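PDB 1XOC: oligopeptide-binding protein AppA from Bacillus subtilis, which binds oligopeptides such as tetra- and pentapeptides, but not tripeptides, as the binding component of an ABC transporter that can serve in sporulation and genetic competence. Local coordinates for residues A[94-99]-A[160-165]; A[107-112]-A[167-172]. All blocks are in the same frame, centred on the assembly; numbering follows the deposited sequence.

Contact 1. Residues A[94-99]-A[160-165]; sequences DGKELT and PKHILG. With ZN (zinc ion), chain C.
His-162 and Asp-94 form a His-carboxylate hydrogen bond that joins the short helix 161-164 to the loop leading into helix 100-108, at the surface of this solute-binding protein. The bond from NE2 of His-162 to OD2 of Asp-94 measures 2.8 Å, with an N-H...O angle of 149°. It uses the syn lone pair of OD2, and the carboxylate and ring planes lie 24° apart, so the two groups meet nearly coplanar. The other oxygen closes an Asx turn: OD1 of Asp-94 accepts from N of Lys-96 at 3.1 Å, the donor standing above the carboxylate plane. Bonds to both oxygens restrict the rotation of the carboxylate; an alanine here would probably leave NE2 of His-162 without its carboxylate mate and N of Lys-96 without its Asx-turn acceptor.

Apolar contacts sandwich the ring. The aliphatic chain of Lys-96 makes a CH-pi contact over one face, its CD 3.9 Å from the ring centroid, while CB of Pro-160 covers the opposite face toward the rim.

Metal bonding occupies the second ring nitrogen. CG of His-162 sits between its backbone N and carbonyl carbon (chi1 58°), and ND1 binds a zinc ion whose five other ligands are waters. A second link between the segments runs through zinc and two of these waters, which donate to O of Glu-97; the shorter bond, from water 2, is 2.6 Å.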
loop_
_atom_site.group_PDB
_atom_site.type_symbol
_atom_site.label_atom_id
_atom_site.label_comp_id
_atom_site.label_asym_id
_atom_site.label_seq_id
_atom_site.Cartn_x
_atom_site.Cartn_y
_atom_site.Cartn_z
ATOM N N ASP A 94 13.148 -2.363 -25.180
ATOM C CA ASP A 94 14.220 -2.882 -26.046
ATOM C C ASP A 94 13.782 -2.995 -27.506
ATOM O O ASP A 94 14.564 -3.443 -28.378
ATOM C CB ASP A 94 14.713 -4.246 -25.526
ATOM C CG ASP A 94 13.607 -5.277 -25.442
ATOM O OD1 ASP A 94 12.464 -5.006 -25.856
ATOM O OD2 ASP A 94 13.871 -6.415 -24.975
ATOM N N GLY A 95 12.561 -2.565 -27.797
ATOM C CA GLY A 95 12.038 -2.590 -29.164
ATOM C C GLY A 95 11.298 -3.847 -29.578
ATOM O O GLY A 95 10.774 -3.925 -30.686
ATOM N N LYS A 96 11.232 -4.820 -28.677
ATOM C CA LYS A 96 10.588 -6.089 -28.965
ATOM C C LYS A 96 9.118 -6.106 -28.618
ATOM O O LYS A 96 8.673 -5.505 -27.645
ATOM C CB LYS A 96 11.319 -7.217 -28.256
ATOM C CG LYS A 96 12.546 -7.640 -29.031
ATOM C CD LYS A 96 13.703 -7.995 -28.123
ATOM C CE LYS A 96 14.840 -8.620 -28.894
ATOM N NZ LYS A 96 14.741 -10.109 -28.969
ATOM N N GLU A 97 8.361 -6.827 -29.428
ATOM C CA GLU A 97 6.917 -6.840 -29.314
ATOM C C GLU A 97 6.485 -7.590 -28.068
ATOM O O GLU A 97 7.001 -8.672 -27.785
ATOM C CB GLU A 97 6.323 -7.531 -30.539
ATOM C CG GLU A 97 4.785 -7.705 -30.559
ATOM C CD GLU A 97 4.090 -6.665 -31.378
ATOM O OE1 GLU A 97 4.677 -5.565 -31.501
ATOM O OE2 GLU A 97 2.960 -6.923 -31.887
ATOM N N LEU A 98 5.526 -7.018 -27.344
ATOM C CA LEU A 98 4.902 -7.696 -26.196
ATOM C C LEU A 98 3.838 -8.620 -26.744
ATOM O O LEU A 98 2.995 -8.208 -27.569
ATOM C CB LEU A 98 4.293 -6.663 -25.246
ATOM C CG LEU A 98 3.685 -7.143 -23.918
ATOM C CD1 LEU A 98 3.696 -6.030 -22.891
ATOM C CD2 LEU A 98 2.255 -7.672 -24.097
ATOM N N THR A 99 3.826 -9.874 -26.285
ATOM C CA THR A 99 2.846 -10.826 -26.791
ATOM C C THR A 99 2.253 -11.655 -25.669
ATOM O O THR A 99 2.608 -11.474 -24.512
ATOM C CB THR A 99 3.475 -11.774 -27.813
ATOM O OG1 THR A 99 4.356 -12.671 -27.124
ATOM C CG2 THR A 99 4.243 -11.018 -28.918
ATOM N N PRO A 160 9.030 -9.149 -19.619
ATOM C CA PRO A 160 9.499 -9.723 -20.866
ATOM C C PRO A 160 10.084 -11.141 -20.724
ATOM O O PRO A 160 11.174 -11.335 -20.153
ATOM C CB PRO A 160 10.577 -8.732 -21.315
ATOM C CG PRO A 160 11.075 -8.142 -20.069
ATOM C CD PRO A 160 9.934 -8.118 -19.114
ATOM N N LYS A 161 9.382 -12.120 -21.281
ATOM C CA LYS A 161 9.821 -13.491 -21.243
ATOM C C LYS A 161 11.159 -13.666 -21.959
ATOM O O LYS A 161 11.995 -14.476 -21.552
ATOM C CB LYS A 161 8.801 -14.428 -21.854
ATOM C CG LYS A 161 9.136 -15.883 -21.686
ATOM C CD LYS A 161 8.068 -16.777 -22.293
ATOM C CE LYS A 161 8.400 -18.224 -22.110
ATOM N NZ LYS A 161 7.455 -19.150 -22.847
ATOM N N HIS A 162 11.381 -12.915 -23.034
ATOM C CA HIS A 162 12.631 -13.071 -23.767
ATOM C C HIS A 162 13.826 -12.588 -22.979
ATOM O O HIS A 162 14.973 -12.836 -23.363
ATOM C CB HIS A 162 12.588 -12.373 -25.134
ATOM C CG HIS A 162 12.299 -10.911 -25.076
ATOM N ND1 HIS A 162 11.058 -10.392 -25.389
ATOM C CD2 HIS A 162 13.090 -9.854 -24.775
ATOM C CE1 HIS A 162 11.098 -9.074 -25.268
ATOM N NE2 HIS A 162 12.314 -8.723 -24.880
ATOM N N ILE A 163 13.572 -11.925 -21.847
ATOM C CA ILE A 163 14.674 -11.590 -20.934
ATOM C C ILE A 163 14.728 -12.546 -19.729
ATOM O O ILE A 163 15.820 -13.028 -19.339
ATOM C CB ILE A 163 14.589 -10.128 -20.440
ATOM C CG1 ILE A 163 14.621 -9.145 -21.633
ATOM C CG2 ILE A 163 15.748 -9.830 -19.459
ATOM C CD1 ILE A 163 14.513 -7.699 -21.281
ATOM N N LEU A 164 13.569 -12.789 -19.123
ATOM C CA LEU A 164 13.509 -13.473 -17.813
ATOM C C LEU A 164 13.007 -14.911 -17.843
ATOM O O LEU A 164 12.995 -15.577 -16.789
ATOM C CB LEU A 164 12.570 -12.705 -16.892
ATOM C CG LEU A 164 13.006 -11.293 -16.567
ATOM C CD1 LEU A 164 11.941 -10.542 -15.845
ATOM C CD2 LEU A 164 14.323 -11.332 -15.751
ATOM N N GLY A 165 12.629 -15.383 -19.028
ATOM C CA GLY A 165 11.888 -16.631 -19.172
ATOM C C GLY A 165 12.670 -17.869 -18.785
ATOM O O GLY A 165 12.093 -18.932 -18.513
HETATM ZN ZN ZN C . 9.308 -11.303 -26.448
HETATM O O HOH W 1 9.345 -10.168 -28.278
HETATM O O HOH W 2 8.037 -10.024 -25.866
HETATM O O HOH W 3 8.887 -12.433 -24.842
HETATM O O HOH W 4 8.032 -12.828 -27.501
HETATM O O HOH W 5 10.291 -12.925 -27.551
#

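Contact 2. Residues A[107-112]-A[167-172]; sequences YSVPLS and VPIADL. With ZN (zinc ion), chain H.
Val-109 and Ile-169 mark the closest backbone approach, their CA atoms 6.8 Å apart, and each begins a 3-10 turn. In 107-112 the end of helix 100-108 passes into the 3-10 segment 109-111, where N of Ser-112 reaches O of Val-109 at 3.1 Å. Residues 169-171 repeat this geometry, with N of Leu-172 bonded to O of Ile-169 at 3.1 Å. No hydrogen bond links the two segments; their contact is made by side chains and buries 181 Å² in total.

Ile-169 supplies the largest share of that area. Its CG1 branch lies beside the backbone N, anti to the carbonyl carbon (chi1 -74°), and the extended end carries CD1 to within 3.7 Å of CB of Ser-112. The other branch, CG2, lies close to both residues, near CB and OG of Ser-112 and 4.1 Å from CG1 of Val-109; the Val-109 and Ile-169 side chains run alongside one another with opposed directions. Val-109 uses the same methyl against Leu-172, whose CD2 approaches CG1 of Val-109 to 4.0 Å from an oblique direction. CG1 is therefore a shared point of contact, met by one methyl from each of two residues. Ser-112 meets Ile-169 through van der Waals contact alone; its OG has its polar partner in the backbone N of Asp-114.

On the same 3-10 turn as Ile-169, Asp-171 binds a zinc ion through OD1 at 2.3 Å, apart from the apolar contact. Behind 107-112, Tyr-107 packs edge-to-face on Phe-139 of strand 136-141, and Leu-111 touches Leu-126 of strand 126-133. Leu-172 also touches Tyr-39. The packing of Val-109 on Ile-169 and Leu-172 thus sets the end of helix 100-108, with these strands beside it, against the loop between helix 161-164 and strand 188-194.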
loop_
_atom_site.group_PDB
_atom_site.type_symbol
_atom_site.label_atom_id
_atom_site.label_comp_id
_atom_site.label_asym_id
_atom_site.label_seq_id
_atom_site.Cartn_x
_atom_site.Cartn_y
_atom_site.Cartn_z
ATOM N N TYR A 107 2.121 -14.262 -15.248
ATOM C CA TYR A 107 1.136 -14.755 -14.295
ATOM C C TYR A 107 1.376 -16.199 -13.856
ATOM O O TYR A 107 0.831 -16.622 -12.816
ATOM C CB TYR A 107 -0.254 -14.681 -14.901
ATOM C CG TYR A 107 -0.917 -13.323 -14.894
ATOM C CD1 TYR A 107 -0.616 -12.364 -15.857
ATOM C CD2 TYR A 107 -1.823 -12.986 -13.899
ATOM C CE1 TYR A 107 -1.251 -11.099 -15.846
ATOM C CE2 TYR A 107 -2.482 -11.734 -13.912
ATOM C CZ TYR A 107 -2.176 -10.808 -14.869
ATOM O OH TYR A 107 -2.799 -9.591 -14.813
ATOM N N SER A 108 2.213 -16.945 -14.588
ATOM C CA SER A 108 2.579 -18.308 -14.209
ATOM C C SER A 108 3.615 -18.355 -13.080
ATOM O O SER A 108 3.693 -19.351 -12.356
ATOM C CB SER A 108 3.120 -19.081 -15.416
ATOM O OG SER A 108 2.047 -19.308 -16.328
ATOM N N VAL A 109 4.380 -17.280 -12.932
ATOM C CA VAL A 109 5.483 -17.261 -11.922
ATOM C C VAL A 109 4.935 -17.529 -10.507
ATOM O O VAL A 109 5.429 -18.405 -9.820
ATOM C CB VAL A 109 6.282 -15.958 -11.976
ATOM C CG1 VAL A 109 7.180 -15.807 -10.729
ATOM C CG2 VAL A 109 7.163 -15.955 -13.247
ATOM N N PRO A 110 3.911 -16.774 -10.057
ATOM C CA PRO A 110 3.389 -17.048 -8.688
ATOM C C PRO A 110 2.641 -18.381 -8.517
ATOM O O PRO A 110 2.270 -18.736 -7.402
ATOM C CB PRO A 110 2.454 -15.878 -8.412
ATOM C CG PRO A 110 2.145 -15.299 -9.734
ATOM C CD PRO A 110 3.247 -15.612 -10.682
ATOM N N LEU A 111 2.422 -19.115 -9.605
ATOM C CA LEU A 111 1.826 -20.456 -9.524
ATOM C C LEU A 111 2.866 -21.558 -9.342
ATOM O O LEU A 111 2.512 -22.716 -9.077
ATOM C CB LEU A 111 0.986 -20.730 -10.778
ATOM C CG LEU A 111 -0.439 -20.165 -10.865
ATOM C CD1 LEU A 111 -0.632 -18.865 -10.168
ATOM C CD2 LEU A 111 -0.903 -20.142 -12.296
ATOM N N SER A 112 4.148 -21.196 -9.464
ATOM C CA SER A 112 5.243 -22.152 -9.296
ATOM C C SER A 112 5.468 -22.516 -7.841
ATOM O O SER A 112 5.361 -21.666 -6.964
ATOM C CB SER A 112 6.536 -21.529 -9.823
ATOM O OG SER A 112 7.675 -22.340 -9.532
ATOM N N VAL A 167 15.219 -17.612 -16.273
ATOM C CA VAL A 167 15.747 -17.438 -14.897
ATOM C C VAL A 167 15.015 -18.382 -13.976
ATOM O O VAL A 167 13.790 -18.382 -13.994
ATOM C CB VAL A 167 15.540 -16.009 -14.388
ATOM C CG1 VAL A 167 16.037 -15.857 -12.930
ATOM C CG2 VAL A 167 16.292 -15.062 -15.310
ATOM N N PRO A 168 15.728 -19.162 -13.155
ATOM C CA PRO A 168 15.043 -20.050 -12.196
ATOM C C PRO A 168 14.117 -19.229 -11.302
ATOM O O PRO A 168 14.502 -18.182 -10.800
ATOM C CB PRO A 168 16.206 -20.644 -11.405
ATOM C CG PRO A 168 17.306 -20.632 -12.409
ATOM C CD PRO A 168 17.192 -19.321 -13.041
ATOM N N ILE A 169 12.879 -19.666 -11.147
ATOM C CA ILE A 169 11.932 -18.854 -10.412
ATOM C C ILE A 169 12.381 -18.593 -8.975
ATOM O O ILE A 169 12.184 -17.486 -8.469
ATOM C CB ILE A 169 10.492 -19.439 -10.531
ATOM C CG1 ILE A 169 9.970 -19.143 -11.942
ATOM C CG2 ILE A 169 9.562 -18.859 -9.465
ATOM C CD1 ILE A 169 8.810 -19.955 -12.318
ATOM N N ALA A 170 13.053 -19.566 -8.339
ATOM C CA ALA A 170 13.634 -19.353 -7.006
ATOM C C ALA A 170 14.559 -18.124 -6.924
ATOM O O ALA A 170 14.726 -17.547 -5.847
ATOM C CB ALA A 170 14.378 -20.598 -6.544
ATOM N N ASP A 171 15.170 -17.750 -8.045
ATOM C CA ASP A 171 16.149 -16.673 -8.074
ATOM C C ASP A 171 15.644 -15.400 -8.742
ATOM O O ASP A 171 16.431 -14.478 -8.986
ATOM C CB ASP A 171 17.418 -17.100 -8.813
ATOM C CG ASP A 171 18.050 -18.304 -8.227
ATOM O OD1 ASP A 171 18.033 -18.525 -6.999
ATOM O OD2 ASP A 171 18.566 -19.086 -9.023
ATOM N N LEU A 172 14.355 -15.339 -9.075
ATOM C CA LEU A 172 13.871 -14.196 -9.839
ATOM C C LEU A 172 13.930 -12.877 -9.060
ATOM O O LEU A 172 14.273 -11.850 -9.619
ATOM C CB LEU A 172 12.454 -14.437 -10.359
ATOM C CG LEU A 172 11.997 -13.599 -11.523
ATOM C CD1 LEU A 172 12.828 -13.801 -12.756
ATOM C CD2 LEU A 172 10.569 -14.010 -11.849
HETATM ZN ZN ZN H . 18.451 -20.054 -5.332
#

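How the contacts relate
From the N terminus the chain passes 94-99, runs through helix 100-108 into 107-112, and then makes strands 126-133 and 136-141 and helix 147-155 before returning through 160-165 and 167-172. Contact 1 closes a loop with 60 residues between its segments, contact 2 one with 54. The segments alternate, so the loops cross rather than nest. Contact 1 ties the region before helix 100-108 to helix 161-164; contact 2 ties the far end of helix 100-108 to the loop after 161-164. Their centres are 16 Å apart, and Leu-164 CD2 packs 4.2 Å from Leu-172 CD1, joining the two directly.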